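Local structure of lipid A deacylase PagL (Pseudomonas aeruginosa, 2ERV) at the pentaethylene glycol monodecyl ether site. The protein hydrolyses the ester bond at the 3 position of lipid A in the bacterial outer membrane, releasing the primary fatty acyl chain. Coordinates in Å, arbitrary orientation; residue numbers count along the deposited sequence, not the author numbering.

The pentaethylene glycol monodecyl ether site. Residues 19, 21, 43-45. With CXE (pentaethylene glycol monodecyl ether), chain B.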
loop_
_atom_site.group_PDB
_atom_site.type_symbol
_atom_site.label_atom_id
_atom_site.label_comp_id
_atom_site.label_asym_id
_atom_site.label_seq_id
_atom_site.Cartn_x
_atom_site.Cartn_y
_atom_site.Cartn_z
ATOM N N LEU A 19 3.723 6.480 -5.532
ATOM C CA LEU A 19 4.392 7.517 -4.734
ATOM C C LEU A 19 3.472 7.794 -3.578
ATOM O O LEU A 19 2.261 7.820 -3.779
ATOM C CB LEU A 19 4.544 8.778 -5.576
ATOM C CG LEU A 19 5.660 8.801 -6.617
ATOM C CD1 LEU A 19 5.548 10.154 -7.405
ATOM C CD2 LEU A 19 7.067 8.702 -5.940
ATOM N N LEU A 21 2.743 9.463 0.679
ATOM C CA LEU A 21 3.105 10.270 1.841
ATOM C C LEU A 21 2.486 9.575 3.039
ATOM O O LEU A 21 1.371 9.072 2.913
ATOM C CB LEU A 21 2.471 11.664 1.713
ATOM C CG LEU A 21 3.056 12.653 0.678
ATOM C CD1 LEU A 21 2.160 13.909 0.520
ATOM C CD2 LEU A 21 4.461 13.018 1.092
ATOM N N ALA A 43 -1.200 8.010 2.342
ATOM C CA ALA A 43 -1.771 8.538 1.084
ATOM C C ALA A 43 -0.907 8.038 -0.094
ATOM O O ALA A 43 0.332 8.091 -0.029
ATOM C CB ALA A 43 -1.802 10.064 1.116
ATOM N N GLY A 44 -1.551 7.537 -1.145
ATOM C CA GLY A 44 -0.819 6.892 -2.224
ATOM C C GLY A 44 -1.302 7.365 -3.578
ATOM O O GLY A 44 -2.510 7.538 -3.808
ATOM N N TYR A 45 -0.359 7.603 -4.478
ATOM C CA TYR A 45 -0.740 7.860 -5.850
ATOM C C TYR A 45 -0.091 6.717 -6.673
ATOM O O TYR A 45 1.111 6.554 -6.603
ATOM C CB TYR A 45 -0.245 9.250 -6.322
ATOM C CG TYR A 45 -0.150 9.223 -7.804
ATOM C CD1 TYR A 45 -1.305 9.183 -8.589
ATOM C CD2 TYR A 45 1.091 9.089 -8.438
ATOM C CE1 TYR A 45 -1.224 9.076 -9.965
ATOM C CE2 TYR A 45 1.190 8.972 -9.827
ATOM C CZ TYR A 45 0.022 8.967 -10.583
ATOM O OH TYR A 45 0.112 8.831 -11.966
HETATM C C4 CXE B . -2.136 11.285 -2.858
HETATM C C5 CXE B . -0.859 11.919 -2.346
HETATM C C6 CXE B . 0.373 11.273 -2.947
HETATM C C7 CXE B . 1.547 12.223 -2.764
HETATM C C8 CXE B . 2.716 11.880 -3.672
HETATM C C9 CXE B . 3.979 12.527 -3.127
HETATM C C10 CXE B . 4.539 13.494 -4.167
HETATM O O11 CXE B . 5.893 13.847 -3.862
HETATM C C12 CXE B . 6.826 13.260 -4.775
HETATM C C13 CXE B . 7.653 14.330 -5.457
HETATM O O14 CXE B . 9.003 13.896 -5.428
HETATM C C15 CXE B . 9.869 14.774 -6.115
HETATM C C16 CXE B . 11.093 13.964 -6.534
#
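Two neighbouring strands of the PagL outer-membrane beta-barrel, 15-24 and 35-48, carry this site on the lipid-facing wall. The ligand is a detergent, pentaethylene glycol monodecyl ether, most likely brought in by purification or crystallisation. It lies along the barrel surface much as a membrane lipid chain might. No nitrogen or oxygen of the protein bonds to it, so the contact is apolar packing. The modelled part of the decyl chain, C4 to C10, runs in a shallow groove, with Leu21 and Ala43 on one flank and Leu19 and Tyr45 on the other. Gly44 has no side chain and leaves the backbone as the floor there. Its carbonyl O is 3.9 Å from CXE C4.

Leu21 comes alongside the chain with its branch point and one methyl. CD1 is 3.7 Å from CXE C7. CG stands anti to the carbonyl carbon and beside the backbone N (chi1 -73°), which brings it alongside the tail. Leu19 has nearly the same first torsion (chi1 -78°). It meets the chain with its stem, CB lying 4.1 Å from CXE C8, and its backbone O is 4.0 Å from CXE C6. Ala43 offers the side of its methyl, CB to CXE C5 at 4.0 Å. Tyr45 also uses CB, 4.0 Å from CXE C6. Its CG is anti to the backbone N (chi1 157°), so the ring swings away from the tail and runs alongside the Leu19 side chain.

The modelled ether part, from O11 to C16, leads away from the two strands. Over half of the ligand surface is not covered by protein. The site centre is about 14 Å from the catalytic His126, so this molecule does not occupy the catalytic centre.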